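Local structure of CRISPR-associated protein, Cse1 family (Acidimicrobium ferrooxidans, 4H3T) at residues Ile459-Phe470 and Trp487-Leu498. The protein probably serves as the large subunit of a type I-E CRISPR Cascade complex, taking part in recognition of invading DNA. The protein carries 1 engineered substitution. Residues are numbered along the deposited sequence; the frame is centred on the assembly and turned at random. Where two conformers were deposited one is given.
Sequences IYGRLDAPYRHF and WAALVEAVARDL. Engineered in segment 459-470: Ile-459 (natural residue Leu).
Two near-antiparallel helices of the C-terminal helical bundle of Cse1, 445-473 and 481-504, pack here by knobs into holes, with Leu-463 and Trp-487 as the knobs and an angle of 148° between the directions of segments 459-470 and 487-498. Leu-463 enters the hole formed by Trp-487, Leu-490, Val-491 and Val-494; its CD2 methyl lies 3.6 Å from CD2 of Leu-490, the two leucine side chains running past one another and pointing opposite ways. In return, the indole of Trp-487 sits among Leu-463, Pro-466, Tyr-467 and Phe-470. CG of Trp-487 stands anti to the backbone N (chi1 -179°), which sends the six-membered ring across to helix 459-470, where CH2 comes within 3.5 Å of Tyr-467 CA. Tyr-467 turns its ring edge to one indole face in an edge-to-face pair, planes at 82°, while Val-491 CG2 lies over the rim of the opposite face. The Phe-470 ring lies obliquely near the five-membered ring and completes an aromatic cluster. Helix 397-415 packs against the pair: Ala-405 O accepts a bond from Trp-487 NE1, and Ala-402 O pairs with Tyr-467 OH. An alanine in place of Trp-487 would probably open a gap between Pro-466, Tyr-467 and Phe-470 and leave Ala-405 O without its indole donor. Helix 459-470 is kinked at Ala-465 and Pro-466, where the backbone bonds to the preceding turn lapse; CB of Pro-466 rests 3.8 Å from Leu-490 CD2. Farther along, the engineered Ile-459 places CB 3.6 Å from Leu-498 CD1 and reaches Ala-495 CB with CD1. At the exposed margin, the bent chain of Arg-462 passes Val-494 CG1 and, in one of its two deposited conformers, ends in a salt bridge: NH2 reaches the anti side of Asp-497 OD2 at 2.8 Å, tilted out of the carboxylate plane.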
# COMPACT_ATOMS: atom_id res chain seq x y z
N ILE A 459 2.93 21.33 -12.19
CA ILE A 459 3.80 20.62 -13.12
C ILE A 459 3.85 19.10 -12.79
O ILE A 459 3.82 18.29 -13.69
CB ILE A 459 5.21 21.24 -13.25
CG1 ILE A 459 5.86 20.72 -14.56
CG2 ILE A 459 6.12 20.99 -12.03
CD1 ILE A 459 7.20 21.15 -14.91
N TYR A 460 3.85 18.70 -11.51
CA TYR A 460 3.82 17.26 -11.22
C TYR A 460 2.55 16.60 -11.79
O TYR A 460 2.63 15.50 -12.33
CB TYR A 460 3.94 17.01 -9.70
CG TYR A 460 5.35 17.22 -9.21
CD1 TYR A 460 6.39 16.45 -9.71
CD2 TYR A 460 5.63 18.08 -8.15
CE1 TYR A 460 7.66 16.50 -9.16
CE2 TYR A 460 6.94 18.22 -7.66
CZ TYR A 460 7.96 17.44 -8.21
OH TYR A 460 9.22 17.33 -7.75
N GLY A 461 1.40 17.30 -11.71
CA GLY A 461 0.16 16.74 -12.24
C GLY A 461 0.27 16.55 -13.74
O GLY A 461 -0.12 15.52 -14.27
N ARG A 462 0.87 17.53 -14.44
CA ARG A 462 1.12 17.47 -15.89
C ARG A 462 2.15 16.41 -16.27
O ARG A 462 2.07 15.88 -17.37
CB ARG A 462 1.59 18.83 -16.39
CG ARG A 462 0.45 19.84 -16.43
CD ARG A 462 -0.30 19.80 -17.76
NE ARG A 462 0.49 20.44 -18.81
CZ ARG A 462 0.60 21.76 -19.00
NH1 ARG A 462 -0.08 22.61 -18.24
NH2 ARG A 462 1.40 22.23 -19.94
N LEU A 463 3.10 16.08 -15.40
CA LEU A 463 4.15 15.09 -15.72
C LEU A 463 3.75 13.69 -15.31
O LEU A 463 4.49 12.74 -15.61
CB LEU A 463 5.49 15.49 -15.04
CG LEU A 463 6.13 16.75 -15.56
CD1 LEU A 463 7.41 17.05 -14.80
CD2 LEU A 463 6.41 16.68 -17.09
N ASP A 464 2.55 13.51 -14.72
CA ASP A 464 2.19 12.20 -14.23
C ASP A 464 2.05 11.17 -15.37
O ASP A 464 2.74 10.16 -15.34
CB ASP A 464 0.92 12.26 -13.37
CG ASP A 464 0.48 10.93 -12.78
OD1 ASP A 464 1.26 10.32 -11.99
OD2 ASP A 464 -0.56 10.47 -13.15
N ALA A 465 1.19 11.42 -16.35
CA ALA A 465 0.99 10.44 -17.44
C ALA A 465 2.26 10.30 -18.31
O ALA A 465 2.74 9.17 -18.48
CB ALA A 465 -0.25 10.81 -18.28
N PRO A 466 2.99 11.42 -18.59
CA PRO A 466 4.29 11.28 -19.30
C PRO A 466 5.34 10.50 -18.52
O PRO A 466 6.04 9.70 -19.13
CB PRO A 466 4.71 12.74 -19.45
CG PRO A 466 3.48 13.49 -19.51
CD PRO A 466 2.59 12.84 -18.55
N TYR A 467 5.48 10.68 -17.17
CA TYR A 467 6.47 9.91 -16.41
C TYR A 467 6.14 8.40 -16.45
O TYR A 467 7.01 7.57 -16.64
CB TYR A 467 6.55 10.37 -14.93
CG TYR A 467 7.67 9.66 -14.24
CD1 TYR A 467 8.99 10.07 -14.41
CD2 TYR A 467 7.46 8.41 -13.63
CE1 TYR A 467 10.05 9.33 -13.92
CE2 TYR A 467 8.51 7.66 -13.14
CZ TYR A 467 9.80 8.15 -13.23
OH TYR A 467 10.83 7.36 -12.80
N ARG A 468 4.90 8.06 -16.27
CA ARG A 468 4.48 6.65 -16.27
C ARG A 468 4.80 5.94 -17.61
O ARG A 468 5.23 4.77 -17.62
CB ARG A 468 3.00 6.55 -15.93
CG ARG A 468 2.68 6.95 -14.44
CD ARG A 468 1.18 7.06 -14.26
NE ARG A 468 0.88 7.45 -12.88
CZ ARG A 468 0.80 6.64 -11.84
NH1 ARG A 468 0.94 5.33 -12.00
NH2 ARG A 468 0.58 7.12 -10.63
N HIS A 469 4.55 6.64 -18.73
CA HIS A 469 4.87 6.20 -20.10
C HIS A 469 6.38 6.05 -20.26
O HIS A 469 6.85 5.10 -20.85
CB HIS A 469 4.34 7.19 -21.16
CG HIS A 469 4.50 6.72 -22.58
ND1 HIS A 469 5.25 7.45 -23.52
CD2 HIS A 469 3.94 5.65 -23.22
CE1 HIS A 469 5.17 6.78 -24.66
NE2 HIS A 469 4.39 5.69 -24.54
N PHE A 470 7.14 7.02 -19.77
CA PHE A 470 8.60 6.97 -19.82
C PHE A 470 9.13 5.75 -19.02
O PHE A 470 9.94 4.99 -19.53
CB PHE A 470 9.19 8.32 -19.24
CG PHE A 470 10.56 8.24 -18.61
CD1 PHE A 470 11.70 8.36 -19.38
CD2 PHE A 470 10.70 8.00 -17.25
CE1 PHE A 470 12.97 8.18 -18.80
CE2 PHE A 470 11.94 7.81 -16.68
CZ PHE A 470 13.08 7.92 -17.45
N TRP A 487 13.06 12.54 -22.09
CA TRP A 487 12.42 13.04 -20.88
C TRP A 487 12.86 14.53 -20.63
O TRP A 487 12.03 15.37 -20.27
CB TRP A 487 12.78 12.17 -19.69
CG TRP A 487 12.13 12.63 -18.42
CD1 TRP A 487 12.75 13.11 -17.29
CD2 TRP A 487 10.74 12.63 -18.14
NE1 TRP A 487 11.82 13.43 -16.34
CE2 TRP A 487 10.57 13.11 -16.82
CE3 TRP A 487 9.59 12.27 -18.88
CZ2 TRP A 487 9.31 13.26 -16.23
CZ3 TRP A 487 8.34 12.44 -18.30
CH2 TRP A 487 8.21 12.90 -16.99
N ALA A 488 14.13 14.84 -20.87
CA ALA A 488 14.65 16.20 -20.67
C ALA A 488 13.86 17.21 -21.52
O ALA A 488 13.45 18.25 -21.02
CB ALA A 488 16.14 16.27 -21.03
N ALA A 489 13.71 16.92 -22.80
CA ALA A 489 12.95 17.80 -23.71
C ALA A 489 11.45 17.86 -23.32
O ALA A 489 10.85 18.92 -23.45
CB ALA A 489 13.10 17.33 -25.17
N LEU A 490 10.82 16.75 -22.92
CA LEU A 490 9.41 16.78 -22.52
C LEU A 490 9.22 17.68 -21.27
O LEU A 490 8.39 18.59 -21.27
CB LEU A 490 8.92 15.35 -22.26
CG LEU A 490 7.43 15.20 -21.98
CD1 LEU A 490 6.93 13.84 -22.51
CD2 LEU A 490 7.09 15.49 -20.47
N VAL A 491 10.05 17.51 -20.26
CA VAL A 491 9.90 18.30 -19.03
C VAL A 491 10.13 19.79 -19.31
O VAL A 491 9.37 20.61 -18.80
CB VAL A 491 10.83 17.77 -17.92
CG1 VAL A 491 10.87 18.72 -16.72
CG2 VAL A 491 10.42 16.38 -17.48
N GLU A 492 11.12 20.14 -20.13
CA GLU A 492 11.36 21.55 -20.47
C GLU A 492 10.16 22.18 -21.15
O GLU A 492 9.84 23.33 -20.86
CB GLU A 492 12.55 21.72 -21.43
CG GLU A 492 13.92 21.59 -20.81
CD GLU A 492 14.96 22.20 -21.74
OE1 GLU A 492 15.49 21.45 -22.60
OE2 GLU A 492 15.09 23.44 -21.73
N ALA A 493 9.59 21.47 -22.14
CA ALA A 493 8.42 21.93 -22.89
C ALA A 493 7.22 22.15 -21.95
O ALA A 493 6.58 23.18 -22.03
CB ALA A 493 8.07 20.95 -24.01
N VAL A 494 6.99 21.25 -20.99
CA VAL A 494 5.90 21.43 -20.04
C VAL A 494 6.23 22.63 -19.14
O VAL A 494 5.38 23.50 -18.97
CB VAL A 494 5.61 20.15 -19.23
CG1 VAL A 494 4.59 20.41 -18.12
CG2 VAL A 494 5.13 19.04 -20.16
N ALA A 495 7.47 22.73 -18.66
CA ALA A 495 7.85 23.82 -17.74
C ALA A 495 7.77 25.19 -18.42
O ALA A 495 7.24 26.12 -17.81
CB ALA A 495 9.25 23.59 -17.17
N ARG A 496 8.16 25.29 -19.70
CA ARG A 496 8.06 26.58 -20.43
C ARG A 496 6.61 26.95 -20.74
O ARG A 496 6.29 28.13 -20.75
CB ARG A 496 8.89 26.51 -21.72
CG ARG A 496 10.38 26.55 -21.38
CD ARG A 496 11.28 26.26 -22.61
NE ARG A 496 12.41 27.19 -22.67
CZ ARG A 496 12.48 28.32 -23.39
NH1 ARG A 496 11.45 28.70 -24.15
NH2 ARG A 496 13.57 29.08 -23.36
N ASP A 497 5.74 25.99 -21.00
CA ASP A 497 4.32 26.29 -21.20
C ASP A 497 3.70 26.89 -19.92
O ASP A 497 2.95 27.88 -19.97
CB ASP A 497 3.56 25.01 -21.57
CG ASP A 497 2.13 25.25 -21.94
OD1 ASP A 497 1.88 25.98 -22.92
OD2 ASP A 497 1.24 24.73 -21.23
N LEU A 498 4.00 26.27 -18.76
CA LEU A 498 3.50 26.82 -17.51
C LEU A 498 4.10 28.17 -17.22
O LEU A 498 3.38 29.07 -16.79
CB LEU A 498 3.81 25.85 -16.32
CG LEU A 498 2.89 24.65 -16.22
CD1 LEU A 498 3.43 23.66 -15.19
CD2 LEU A 498 1.47 25.09 -15.83